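Local structure of putative histidinol-phosphate aminotransferase (Erwinia carotovora atroseptica, 3LY1) at residues Asp123-Asp128 against Pro286-Glu291; Val148-Asn151 against Thr156-Pro159; Pro150-Gly155 against Trp327-Leu332; Ala183-Asp188 against Lys267-Ser272; Asp305-Met310 against Val315-Ala320. The protein binds pyridoxal-5'-phosphate and probably acts as a transaminase of the histidinol-phosphate aminotransferase subfamily. All blocks are in the same frame, centred on the assembly; numbering follows the deposited sequence.

Contact 1. Residues Asp123-Asp128 against Pro286-Glu291; sequences DNWAFD and PYLPSE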
# COMPACT_ATOMS: atom_id res chain seq x y z
N ASP A 123 25.35 -27.50 6.26
CA ASP A 123 26.38 -27.67 5.21
C ASP A 123 25.79 -27.95 3.85
O ASP A 123 26.54 -27.97 2.87
CB ASP A 123 27.43 -28.77 5.59
CG ASP A 123 26.83 -30.19 5.72
OD1 ASP A 123 25.75 -30.46 5.13
OD2 ASP A 123 27.46 -31.04 6.41
N ASN A 124 24.48 -28.17 3.75
CA ASN A 124 23.83 -28.26 2.44
C ASN A 124 22.94 -27.06 2.08
O ASN A 124 22.13 -27.14 1.14
CB ASN A 124 23.09 -29.61 2.29
CG ASN A 124 21.93 -29.76 3.29
OD1 ASN A 124 21.97 -29.22 4.39
ND2 ASN A 124 20.90 -30.49 2.89
N TRP A 125 23.13 -25.95 2.81
CA TRP A 125 22.38 -24.66 2.67
C TRP A 125 20.91 -24.70 3.16
O TRP A 125 20.15 -23.76 2.97
CB TRP A 125 22.47 -24.02 1.28
CG TRP A 125 23.83 -23.32 0.89
CD1 TRP A 125 24.65 -23.70 -0.13
CD2 TRP A 125 24.46 -22.15 1.49
NE1 TRP A 125 25.75 -22.86 -0.21
CE2 TRP A 125 25.67 -21.91 0.77
CE3 TRP A 125 24.17 -21.32 2.58
CZ2 TRP A 125 26.56 -20.87 1.10
CZ3 TRP A 125 25.06 -20.28 2.90
CH2 TRP A 125 26.24 -20.08 2.17
N ALA A 126 20.53 -25.81 3.78
CA ALA A 126 19.19 -25.99 4.35
C ALA A 126 19.14 -25.26 5.69
O ALA A 126 20.17 -24.98 6.31
CB ALA A 126 18.86 -27.48 4.52
N PHE A 127 17.92 -24.99 6.13
CA PHE A 127 17.68 -24.40 7.41
C PHE A 127 18.19 -25.35 8.49
O PHE A 127 18.02 -26.55 8.36
CB PHE A 127 16.18 -24.21 7.64
CG PHE A 127 15.54 -23.10 6.87
CD1 PHE A 127 16.22 -22.36 5.93
CD2 PHE A 127 14.19 -22.84 7.07
CE1 PHE A 127 15.55 -21.34 5.24
CE2 PHE A 127 13.54 -21.84 6.37
CZ PHE A 127 14.21 -21.11 5.46
N ASP A 128 18.84 -24.82 9.52
CA ASP A 128 19.14 -25.60 10.71
C ASP A 128 17.95 -25.44 11.66
O ASP A 128 17.98 -24.59 12.57
CB ASP A 128 20.46 -25.12 11.32
CG ASP A 128 20.83 -25.86 12.59
OD1 ASP A 128 20.15 -26.81 12.98
OD2 ASP A 128 21.82 -25.47 13.24
N PRO A 286 27.47 -26.82 -9.31
CA PRO A 286 26.45 -27.28 -8.38
C PRO A 286 25.27 -26.28 -8.26
O PRO A 286 25.46 -25.06 -8.39
CB PRO A 286 27.21 -27.38 -7.03
CG PRO A 286 28.67 -27.57 -7.43
CD PRO A 286 28.82 -26.80 -8.71
N TYR A 287 24.08 -26.81 -8.04
CA TYR A 287 22.90 -26.01 -7.70
C TYR A 287 22.03 -26.65 -6.64
O TYR A 287 22.09 -27.86 -6.40
CB TYR A 287 22.07 -25.77 -8.93
CG TYR A 287 21.54 -27.03 -9.56
CD1 TYR A 287 22.28 -27.70 -10.54
CD2 TYR A 287 20.32 -27.57 -9.17
CE1 TYR A 287 21.79 -28.89 -11.12
CE2 TYR A 287 19.83 -28.74 -9.74
CZ TYR A 287 20.57 -29.38 -10.73
OH TYR A 287 20.09 -30.55 -11.29
N LEU A 288 21.18 -25.84 -6.01
CA LEU A 288 20.26 -26.31 -4.99
C LEU A 288 18.92 -26.67 -5.63
O LEU A 288 18.56 -26.15 -6.69
CB LEU A 288 20.10 -25.27 -3.87
CG LEU A 288 21.36 -24.78 -3.15
CD1 LEU A 288 21.04 -23.82 -1.97
CD2 LEU A 288 22.15 -25.95 -2.61
N PRO A 289 18.17 -27.59 -5.00
CA PRO A 289 16.87 -27.93 -5.59
C PRO A 289 15.99 -26.66 -5.61
O PRO A 289 16.06 -25.81 -4.69
CB PRO A 289 16.31 -28.99 -4.65
CG PRO A 289 17.48 -29.52 -3.89
CD PRO A 289 18.49 -28.41 -3.82
N SER A 290 15.27 -26.50 -6.70
CA SER A 290 14.50 -25.31 -7.00
C SER A 290 13.04 -25.70 -6.90
O SER A 290 12.58 -26.56 -7.64
CB SER A 290 14.82 -24.83 -8.43
OG SER A 290 13.96 -23.79 -8.84
N GLU A 291 12.34 -25.10 -5.95
CA GLU A 291 10.92 -25.36 -5.76
C GLU A 291 10.07 -24.10 -6.00
O GLU A 291 8.83 -24.18 -5.91
CB GLU A 291 10.69 -25.88 -4.34
CG GLU A 291 11.37 -27.19 -4.08
CD GLU A 291 10.89 -28.33 -4.97
OE1 GLU A 291 9.71 -28.34 -5.39
OE2 GLU A 291 11.69 -29.24 -5.25
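L288 and W125 carry this small hydrophobic contact, with the backbone of N124 at its margin. In this class I/II aminotransferase fold it joins the side of the large mixed sheet to that of the small antiparallel one: residues 123-128 belong to the loop between strand 115-119, at one border of the seven-stranded sheet, and helix 129-137, while residues 286-291 lead from the long helix 259-283 into strand 294-298 of the small sheet. The isobutyl group of L288 points at the tryptophan, and the two side chains cross at about a right angle. The CD1 branch of L288 does most of the touching, packing on CB of W125 at 3.6 Å and standing 4.0 Å from CG of W125 at the start of the indole. With chi1 at -75°, CG of W125 lies beside the backbone N, and the NE1 side of the indole goes on to an edge-to-face (T-shaped) meeting with W327. The contact is van der Waals packing, with no hydrogen bond between the two segments. On the other branch of the leucine, CD2 of L288 lies 4.2 Å from CD1 of W125 and rests 3.9 Å from the backbone O of N124.

Contact 2. Residues Val148-Asn151 against Thr156-Pro159; sequences VNPN and TITP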
# COMPACT_ATOMS: atom_id res chain seq x y z
N VAL A 148 10.71 -18.64 5.56
CA VAL A 148 10.35 -18.54 4.15
C VAL A 148 10.45 -19.92 3.54
O VAL A 148 11.51 -20.59 3.65
CB VAL A 148 11.25 -17.50 3.43
CG1 VAL A 148 10.75 -17.32 1.96
CG2 VAL A 148 11.24 -16.16 4.22
N ASN A 149 9.37 -20.34 2.87
CA ASN A 149 9.21 -21.72 2.46
C ASN A 149 8.34 -21.78 1.23
O ASN A 149 7.14 -21.65 1.36
CB ASN A 149 8.51 -22.55 3.56
CG ASN A 149 8.76 -24.05 3.41
OD1 ASN A 149 9.81 -24.47 2.87
ND2 ASN A 149 7.77 -24.88 3.85
N PRO A 150 8.93 -21.98 0.04
CA PRO A 150 10.33 -22.14 -0.35
C PRO A 150 11.15 -20.92 -0.01
O PRO A 150 10.63 -19.84 -0.11
CB PRO A 150 10.27 -22.31 -1.87
CG PRO A 150 8.92 -22.83 -2.16
CD PRO A 150 8.03 -22.22 -1.10
N ASN A 151 12.40 -21.10 0.39
CA ASN A 151 13.27 -19.99 0.76
C ASN A 151 13.71 -19.21 -0.47
O ASN A 151 13.88 -19.79 -1.52
CB ASN A 151 14.48 -20.51 1.55
CG ASN A 151 15.28 -19.39 2.22
OD1 ASN A 151 14.72 -18.40 2.71
ND2 ASN A 151 16.60 -19.57 2.26
N THR A 156 14.89 -23.71 -1.85
CA THR A 156 14.58 -25.00 -1.25
C THR A 156 13.39 -24.92 -0.32
O THR A 156 13.03 -23.85 0.18
CB THR A 156 15.78 -25.52 -0.47
OG1 THR A 156 16.23 -24.52 0.48
CG2 THR A 156 16.93 -25.84 -1.48
N ILE A 157 12.78 -26.07 -0.08
CA ILE A 157 11.77 -26.21 0.97
C ILE A 157 12.33 -26.89 2.22
O ILE A 157 13.34 -27.62 2.16
CB ILE A 157 10.52 -26.98 0.47
CG1 ILE A 157 10.85 -28.40 0.01
CG2 ILE A 157 9.80 -26.16 -0.63
CD1 ILE A 157 10.73 -29.50 1.12
N THR A 158 11.68 -26.60 3.34
CA THR A 158 11.89 -27.29 4.60
C THR A 158 10.70 -28.24 4.73
O THR A 158 9.56 -27.83 4.63
CB THR A 158 11.89 -26.29 5.75
OG1 THR A 158 12.93 -25.33 5.53
CG2 THR A 158 12.12 -27.00 7.12
N PRO A 159 10.97 -29.54 4.92
CA PRO A 159 9.84 -30.49 5.06
C PRO A 159 8.81 -30.11 6.13
O PRO A 159 9.17 -29.67 7.23
CB PRO A 159 10.53 -31.80 5.42
CG PRO A 159 11.91 -31.67 4.91
CD PRO A 159 12.26 -30.22 5.12
O HOH W 1 12.30 -23.33 3.57
O HOH W 2 6.73 -27.58 4.42
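The carboxamide of N149 takes the backbone N-H of T158 on its OD1, a nearly straight bond of 2.9 Å with an angle of 168° at the hydrogen; the donor is tilted 27° from the carbonyl plane. A second direct bond, N151 N to T156 O at 2.8 Å, ties the two backbones together. Water then widens the grip on N149: one molecule donates to OD1 of N149 and to the backbone O of V148 while accepting from OG1 of T158, and another accepts from ND2 of N149 and donates to the backbone O of T158. Both ends of the amide are thus engaged, which fixes its rotation. With CG anti to the backbone N (chi1 -159°), the asparagine reaches across to these partners. The T156 carbonyl also receives a CA-H...O contact from P150, whose CA lies 3.2 Å from T156 O. Farther out, CG of P150 packs on CG2 of I157 at 3.8 Å. The amide of N151 turns to other partners, T101 and L100. A cis peptide bond precedes P150, and the whole forms the neck of the loop from strand 143-148 to helix 160-168, the Asn-Pro-rich turn at the cofactor site of fold-type I aminotransferases.

Contact 3. Residues Pro150-Gly155 against Trp327-Leu332; sequences PNNPTG and WCRISL. With PLP (pyridoxal-5'-phosphate), chain E.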
# COMPACT_ATOMS: atom_id res chain seq x y z
N PRO A 150 8.93 -21.98 0.04
CA PRO A 150 10.33 -22.14 -0.35
C PRO A 150 11.15 -20.92 -0.01
O PRO A 150 10.63 -19.84 -0.11
CB PRO A 150 10.27 -22.31 -1.87
CG PRO A 150 8.92 -22.83 -2.16
CD PRO A 150 8.03 -22.22 -1.10
N ASN A 151 12.40 -21.10 0.39
CA ASN A 151 13.27 -19.99 0.76
C ASN A 151 13.71 -19.21 -0.47
O ASN A 151 13.88 -19.79 -1.52
CB ASN A 151 14.48 -20.51 1.55
CG ASN A 151 15.28 -19.39 2.22
OD1 ASN A 151 14.72 -18.40 2.71
ND2 ASN A 151 16.60 -19.57 2.26
N ASN A 152 13.92 -17.92 -0.28
CA ASN A 152 14.52 -17.02 -1.26
C ASN A 152 15.74 -16.54 -0.54
O ASN A 152 15.61 -15.93 0.54
CB ASN A 152 13.53 -15.88 -1.60
CG ASN A 152 14.11 -14.83 -2.56
OD1 ASN A 152 15.21 -14.97 -3.08
ND2 ASN A 152 13.34 -13.75 -2.81
N PRO A 153 16.97 -16.77 -1.10
CA PRO A 153 17.36 -17.04 -2.46
C PRO A 153 17.65 -18.48 -2.84
O PRO A 153 17.83 -18.75 -4.02
CB PRO A 153 18.66 -16.23 -2.59
CG PRO A 153 19.28 -16.43 -1.27
CD PRO A 153 18.13 -16.32 -0.30
N THR A 154 17.67 -19.41 -1.87
CA THR A 154 18.16 -20.77 -2.14
C THR A 154 17.18 -21.59 -3.00
O THR A 154 17.61 -22.46 -3.71
CB THR A 154 18.40 -21.57 -0.85
OG1 THR A 154 17.16 -21.63 -0.10
CG2 THR A 154 19.53 -20.94 0.02
N GLY A 155 15.89 -21.31 -2.90
CA GLY A 155 14.82 -22.03 -3.62
C GLY A 155 14.31 -23.32 -2.98
O GLY A 155 13.39 -23.95 -3.50
N TRP A 327 27.80 -17.68 -5.07
CA TRP A 327 26.53 -18.24 -5.60
C TRP A 327 25.75 -17.13 -6.26
O TRP A 327 25.91 -15.94 -5.90
CB TRP A 327 25.71 -18.88 -4.47
CG TRP A 327 26.32 -20.15 -3.93
CD1 TRP A 327 27.46 -20.25 -3.17
CD2 TRP A 327 25.86 -21.49 -4.14
NE1 TRP A 327 27.72 -21.57 -2.89
CE2 TRP A 327 26.76 -22.34 -3.48
CE3 TRP A 327 24.77 -22.04 -4.81
CZ2 TRP A 327 26.60 -23.72 -3.48
CZ3 TRP A 327 24.62 -23.41 -4.82
CH2 TRP A 327 25.54 -24.24 -4.15
N CYS A 328 24.93 -17.49 -7.24
CA CYS A 328 24.05 -16.55 -7.88
C CYS A 328 22.61 -17.09 -7.96
O CYS A 328 22.38 -18.29 -8.12
CB CYS A 328 24.54 -16.16 -9.29
SG CYS A 328 24.77 -17.52 -10.42
N ARG A 329 21.66 -16.18 -7.84
CA ARG A 329 20.27 -16.51 -7.96
C ARG A 329 19.82 -16.05 -9.32
O ARG A 329 19.92 -14.84 -9.65
CB ARG A 329 19.43 -15.81 -6.87
CG ARG A 329 17.98 -16.35 -6.86
CD ARG A 329 17.03 -15.46 -6.02
NE ARG A 329 16.85 -14.17 -6.70
CZ ARG A 329 16.33 -13.09 -6.15
NH1 ARG A 329 15.95 -13.11 -4.87
NH2 ARG A 329 16.22 -11.98 -6.86
N ILE A 330 19.38 -17.01 -10.12
CA ILE A 330 18.96 -16.76 -11.47
C ILE A 330 17.46 -16.98 -11.53
O ILE A 330 17.00 -18.09 -11.33
CB ILE A 330 19.58 -17.80 -12.45
CG1 ILE A 330 21.10 -17.81 -12.37
CG2 ILE A 330 19.09 -17.54 -13.86
CD1 ILE A 330 21.78 -16.47 -12.65
N SER A 331 16.66 -15.94 -11.78
CA SER A 331 15.21 -16.17 -11.94
C SER A 331 14.88 -16.94 -13.22
O SER A 331 15.60 -16.90 -14.24
CB SER A 331 14.37 -14.86 -11.83
OG SER A 331 14.86 -14.06 -10.72
N LEU A 332 13.76 -17.63 -13.20
CA LEU A 332 13.40 -18.42 -14.37
C LEU A 332 12.54 -17.58 -15.31
O LEU A 332 11.47 -17.12 -14.95
CB LEU A 332 12.74 -19.72 -13.96
CG LEU A 332 13.59 -20.71 -13.16
CD1 LEU A 332 12.76 -21.96 -12.74
CD2 LEU A 332 14.84 -21.14 -13.92
N1 PLP E . 8.32 -12.80 0.40
C2 PLP E . 9.32 -13.33 -0.38
C2A PLP E . 9.99 -14.61 0.06
C3 PLP E . 9.70 -12.65 -1.54
O3 PLP E . 10.70 -13.16 -2.30
C4 PLP E . 9.06 -11.44 -1.88
C4A PLP E . 9.36 -10.75 -3.19
O4A PLP E . 10.54 -10.57 -3.43
C5 PLP E . 8.05 -10.91 -1.06
C6 PLP E . 7.71 -11.62 0.09
C5A PLP E . 7.34 -9.61 -1.37
O4P PLP E . 6.60 -9.61 -2.61
P PLP E . 5.28 -8.74 -2.77
O1P PLP E . 5.32 -7.48 -1.96
O2P PLP E . 4.20 -9.70 -2.34
O3P PLP E . 5.26 -8.49 -4.27
O HOH W 3 13.31 -11.32 -4.49
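N152 and P153 lie on a tight turn beside strand 327-331, their nearest strand residue being R329, with 6.2 Å between CA of P153 and CA of R329. The turn is closed within residues 150-155 by a backbone bond of 2.9 Å from G155 N to N151 O, and the peptide bonds before P150 and P153 are both cis. G155 ends it with positive phi (84°), a conformation favourable to glycine. No backbone hydrogen bond links the turn to the strand, so the link is made by side chains. R329 points toward the turn, and a bend at chi3 (68°) swings its guanidinium over to N152. There NH1 of R329 donates to OD1 of N152 at 2.7 Å, lying in the carbonyl plane on a lone pair, although the bond is clearly bent at the hydrogen. The amide and guanidinium planes stand 42° apart, with OD1 at the guanidinium edge. This is the cofactor site of the pyridoxal-phosphate aminotransferase fold, where the Asn-Pro turn of the large sheet's loop meets the small antiparallel sheet. While OD1 of N152 serves the arginine, ND2 of N152 donates to O3 of the cofactor at 2.8 Å, and the two bonds together hold the amide in one orientation. Y182 also hydrogen-bonds the cofactor. A water accepts from ND2 of N152 and only weakly from NH1 of R329. NH2 of R329 binds a citrate, probably from the crystallisation liquor. The aliphatic part of the arginine lies against the proline, CD of R329 being 3.9 Å from CB of P153.

Contact 4. Residues Ala183-Asp188 against Lys267-Ser272; sequences AEFVND and KSNDVS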
# COMPACT_ATOMS: atom_id res chain seq x y z
N ALA A 183 4.89 -20.82 -3.00
CA ALA A 183 4.47 -22.20 -2.65
C ALA A 183 3.77 -22.94 -3.79
O ALA A 183 3.94 -24.14 -3.92
CB ALA A 183 3.59 -22.20 -1.41
N GLU A 184 3.06 -22.25 -4.66
CA GLU A 184 2.37 -22.94 -5.76
C GLU A 184 3.27 -23.57 -6.83
O GLU A 184 2.84 -24.42 -7.60
CB GLU A 184 1.33 -22.02 -6.41
CG GLU A 184 0.15 -21.65 -5.48
CD GLU A 184 0.38 -20.42 -4.59
OE1 GLU A 184 1.52 -19.93 -4.48
OE2 GLU A 184 -0.60 -19.96 -3.96
N PHE A 185 4.54 -23.18 -6.88
CA PHE A 185 5.50 -23.76 -7.80
C PHE A 185 6.06 -25.09 -7.31
O PHE A 185 6.74 -25.78 -8.07
CB PHE A 185 6.67 -22.79 -7.98
CG PHE A 185 6.32 -21.51 -8.67
CD1 PHE A 185 6.00 -21.49 -10.01
CD2 PHE A 185 6.38 -20.31 -7.99
CE1 PHE A 185 5.68 -20.31 -10.65
CE2 PHE A 185 6.07 -19.12 -8.62
CZ PHE A 185 5.72 -19.11 -9.96
N VAL A 186 5.82 -25.43 -6.03
CA VAL A 186 6.55 -26.53 -5.38
C VAL A 186 6.17 -27.89 -5.99
O VAL A 186 5.00 -28.14 -6.28
CB VAL A 186 6.31 -26.57 -3.83
CG1 VAL A 186 6.87 -27.87 -3.27
CG2 VAL A 186 6.97 -25.32 -3.10
N ASN A 187 7.17 -28.74 -6.21
CA ASN A 187 6.95 -30.14 -6.63
C ASN A 187 7.24 -31.14 -5.51
O ASN A 187 6.71 -32.22 -5.50
CB ASN A 187 7.81 -30.45 -7.87
CG ASN A 187 7.23 -29.82 -9.14
OD1 ASN A 187 6.14 -30.18 -9.57
ND2 ASN A 187 7.94 -28.84 -9.70
N ASP A 188 8.08 -30.77 -4.56
CA ASP A 188 8.51 -31.69 -3.50
C ASP A 188 7.32 -32.09 -2.60
O ASP A 188 6.70 -31.23 -1.98
CB ASP A 188 9.59 -30.99 -2.68
CG ASP A 188 10.38 -31.92 -1.78
OD1 ASP A 188 9.79 -32.87 -1.25
OD2 ASP A 188 11.60 -31.66 -1.59
N LYS A 267 3.54 -24.98 -15.04
CA LYS A 267 4.11 -25.86 -16.07
C LYS A 267 5.21 -25.16 -16.85
O LYS A 267 6.28 -25.75 -17.06
CB LYS A 267 3.03 -26.36 -17.02
CG LYS A 267 3.57 -27.32 -18.12
CD LYS A 267 2.49 -27.76 -19.14
CE LYS A 267 2.87 -29.06 -19.90
NZ LYS A 267 4.37 -29.34 -19.96
N SER A 268 4.96 -23.91 -17.26
CA SER A 268 5.97 -23.13 -17.98
C SER A 268 7.22 -22.93 -17.11
O SER A 268 8.36 -23.04 -17.59
CB SER A 268 5.41 -21.78 -18.45
OG SER A 268 6.41 -20.96 -19.05
N ASN A 269 7.00 -22.67 -15.82
CA ASN A 269 8.11 -22.55 -14.89
C ASN A 269 8.93 -23.84 -14.82
O ASN A 269 10.17 -23.78 -14.78
CB ASN A 269 7.63 -22.21 -13.49
CG ASN A 269 8.77 -21.91 -12.54
OD1 ASN A 269 9.53 -20.98 -12.76
ND2 ASN A 269 8.87 -22.69 -11.46
N ASP A 270 8.24 -24.98 -14.79
CA ASP A 270 8.89 -26.29 -14.73
C ASP A 270 9.75 -26.54 -15.96
O ASP A 270 10.86 -27.05 -15.85
CB ASP A 270 7.85 -27.43 -14.62
CG ASP A 270 7.16 -27.49 -13.23
OD1 ASP A 270 7.77 -27.09 -12.20
OD2 ASP A 270 6.01 -27.99 -13.17
N VAL A 271 9.22 -26.20 -17.14
CA VAL A 271 9.97 -26.34 -18.38
C VAL A 271 11.23 -25.46 -18.34
O VAL A 271 12.30 -25.92 -18.71
CB VAL A 271 9.11 -26.00 -19.60
CG1 VAL A 271 9.97 -26.03 -20.90
CG2 VAL A 271 7.87 -26.96 -19.70
N SER A 272 11.08 -24.20 -17.93
CA SER A 272 12.21 -23.28 -17.88
C SER A 272 13.29 -23.78 -16.93
O SER A 272 14.48 -23.67 -17.24
CB SER A 272 11.76 -21.88 -17.48
OG SER A 272 11.01 -21.30 -18.54
O HOH W 4 7.49 -24.99 -10.54
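F185, closing the short 3-10 turn 183-185, is the first residue of its segment to meet helix 259-283. The contact thus joins the loop that follows strand 174-179 of the large aminotransferase sheet to the long helix leading toward the small antiparallel sheet. F185 and N269 cross at about a right angle, ring and amide planes 51° apart, and CD1 of F185 approaches ND2 of N269 to 3.4 Å; the aliphatic CB of N269 lies 3.9 Å from CE1 of F185. The asparagine reaches the ring with its CG anti to the backbone N (chi1 -173°), and its ND2 also donates to the backbone O of G292. From the same phenylalanine the backbone carbonyl turns to water: one molecule donates to O of F185 and to OD1 of D270 and accepts from ND2 of N269, bridging loop and helix. Beyond V186, N187 and D270 approach each other from opposite directions. OD1 of D270 also forms a salt bridge with R273, and OD2 one with K266, positive charges that would probably favour the ionised carboxylate. K266 NZ also hydrogen-bonds OD1 of N187. The one direct hydrogen bond between the segments runs from ND2 of N187 to OD1 of D270 at 3.1 Å, the oxygen lying almost in the asparagine's amide plane but met from above the carboxylate plane, 40° out of it.

Contact 5. Residues Asp305-Met310 against Val315-Ala320; sequences DYQTHM and VLIGRA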
# COMPACT_ATOMS: atom_id res chain seq x y z
N ASP A 305 31.97 -10.23 -11.63
CA ASP A 305 32.37 -10.36 -13.05
C ASP A 305 31.24 -11.02 -13.86
O ASP A 305 30.89 -10.59 -14.95
CB ASP A 305 33.65 -11.20 -13.21
CG ASP A 305 34.86 -10.57 -12.55
OD1 ASP A 305 34.74 -9.45 -12.01
OD2 ASP A 305 35.92 -11.23 -12.56
N TYR A 306 30.68 -12.08 -13.30
CA TYR A 306 29.62 -12.80 -13.98
C TYR A 306 28.37 -11.92 -14.17
O TYR A 306 27.75 -11.90 -15.26
CB TYR A 306 29.29 -14.07 -13.21
CG TYR A 306 28.27 -14.95 -13.90
CD1 TYR A 306 28.50 -15.44 -15.18
CD2 TYR A 306 27.06 -15.26 -13.29
CE1 TYR A 306 27.58 -16.23 -15.82
CE2 TYR A 306 26.11 -16.08 -13.94
CZ TYR A 306 26.39 -16.56 -15.22
OH TYR A 306 25.48 -17.35 -15.92
N GLN A 307 28.02 -11.15 -13.14
CA GLN A 307 26.88 -10.24 -13.23
C GLN A 307 27.13 -9.20 -14.33
O GLN A 307 26.21 -8.85 -15.09
CB GLN A 307 26.62 -9.51 -11.90
CG GLN A 307 26.06 -10.38 -10.76
CD GLN A 307 26.11 -9.67 -9.45
OE1 GLN A 307 27.05 -8.92 -9.21
NE2 GLN A 307 25.09 -9.89 -8.58
N THR A 308 28.37 -8.71 -14.42
CA THR A 308 28.73 -7.65 -15.38
C THR A 308 28.74 -8.20 -16.79
O THR A 308 28.25 -7.54 -17.71
CB THR A 308 30.10 -6.97 -15.06
OG1 THR A 308 30.01 -6.29 -13.81
CG2 THR A 308 30.47 -5.94 -16.15
N HIS A 309 29.29 -9.41 -16.98
CA HIS A 309 29.32 -10.01 -18.31
C HIS A 309 27.92 -10.35 -18.84
O HIS A 309 27.60 -10.13 -20.01
CB HIS A 309 30.26 -11.21 -18.38
CG HIS A 309 31.71 -10.86 -18.20
ND1 HIS A 309 32.54 -11.50 -17.31
CD2 HIS A 309 32.47 -9.90 -18.79
CE1 HIS A 309 33.75 -10.95 -17.34
NE2 HIS A 309 33.73 -9.98 -18.24
N MSE A 310 27.07 -10.86 -17.96
CA MSE A 310 25.69 -11.13 -18.32
C MSE A 310 24.92 -9.82 -18.62
O MSE A 310 24.19 -9.75 -19.60
CB MSE A 310 25.00 -11.98 -17.23
CG MSE A 310 25.29 -13.51 -17.38
SE MSE A 310 24.36 -14.19 -18.96
CE MSE A 310 25.11 -15.99 -19.05
N VAL A 315 21.47 -9.62 -20.18
CA VAL A 315 20.77 -10.48 -19.22
C VAL A 315 21.01 -9.94 -17.81
O VAL A 315 22.16 -9.83 -17.37
CB VAL A 315 21.26 -11.93 -19.29
CG1 VAL A 315 20.48 -12.81 -18.34
CG2 VAL A 315 21.18 -12.48 -20.74
N LEU A 316 19.92 -9.61 -17.11
CA LEU A 316 20.02 -9.10 -15.74
C LEU A 316 19.68 -10.22 -14.76
O LEU A 316 18.53 -10.68 -14.71
CB LEU A 316 19.08 -7.90 -15.53
CG LEU A 316 19.26 -6.70 -16.46
CD1 LEU A 316 18.29 -5.56 -16.05
CD2 LEU A 316 20.68 -6.21 -16.46
N ILE A 317 20.68 -10.64 -14.00
CA ILE A 317 20.53 -11.73 -13.02
C ILE A 317 20.43 -11.16 -11.60
O ILE A 317 20.55 -9.94 -11.40
CB ILE A 317 21.69 -12.79 -13.15
CG1 ILE A 317 23.04 -12.22 -12.73
CG2 ILE A 317 21.76 -13.35 -14.59
CD1 ILE A 317 24.18 -13.28 -12.66
N GLY A 318 20.26 -12.02 -10.61
CA GLY A 318 20.20 -11.55 -9.23
C GLY A 318 21.39 -10.80 -8.66
O GLY A 318 22.54 -11.00 -9.07
N ARG A 319 21.09 -9.95 -7.69
CA ARG A 319 22.11 -9.30 -6.88
C ARG A 319 22.87 -10.31 -6.00
O ARG A 319 22.49 -11.47 -5.94
CB ARG A 319 21.44 -8.24 -6.00
CG ARG A 319 20.51 -8.82 -4.91
CD ARG A 319 19.98 -7.66 -4.05
NE ARG A 319 19.01 -8.10 -3.07
CZ ARG A 319 19.31 -8.68 -1.90
NH1 ARG A 319 20.57 -8.89 -1.52
NH2 ARG A 319 18.32 -9.06 -1.09
N ALA A 320 23.92 -9.85 -5.33
CA ALA A 320 24.68 -10.68 -4.36
C ALA A 320 23.83 -10.96 -3.13
O ALA A 320 23.13 -10.07 -2.65
CB ALA A 320 25.98 -9.95 -3.91
O HOH W 5 23.44 -9.29 -14.85
O HOH W 6 24.98 -7.47 -6.35
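Q307 and I317 meet at the heart of this contact, the helix-to-strand return from helix 303-312 to strand 315-316 in the small C-terminal part of the aminotransferase fold. From CB, the glutamine runs with CG anti to the carbonyl carbon and is extended beyond it (chi2 168°), reaching across to the chain at G318. Its CG packs 3.9 Å from CD1 of I317, and CD passes on toward the G318 carbonyl. At the tip, NE2 of Q307 donates to O of G318 at 2.8 Å, in the carbonyl plane and on a lone pair, and gives a weak bond to a water that also accepts from the backbone N of A320. The neighbouring R319 hydrogen-bonds a citrate, probably from the crystallisation liquor. Behind the glutamine, CD1 of I317 touches CD2 of Y306 at 3.6 Å, the two side chains crossing at about a right angle. About one turn after Q307, O of M310 accepts the backbone N-H of V315 at 2.8 Å, from above the carbonyl plane. The selenomethionine M310 and V315 lie side by side, SE of M310 standing 3.9 Å from CB of V315. Helix 335-350 touches Y306 and M310. Apolar packing and polar links thus work together: while the side chains pack, the glutamine amide and two waters engage the G318 and V315 carbonyls and the I317 and A320 N-H groups.

How the contacts relate
Contacts 2 and 3 are buried and share P150 and N151 of the loop at the cofactor site; contact 2 is knit by amide, backbone and water, contact 3 by an amide shared between guanidinium and cofactor. Contacts 1, 4 and 5 are only partly buried: contact 1 apolar, contact 4 polar, charged and water-bridged, contact 5 mixed. Contact 1 adjoins contact 2 through F127, which packs on T158, and its E291 hydrogen-bonds G155 of contact 3 and the N187 and D188 backbone of contact 4. P150 packs on V186, joining contacts 2 and 3 to contact 4. Contact 5, farthest from the chain centre, joins contact 3 where G318 hydrogen-bonds R329, but touches none of the others.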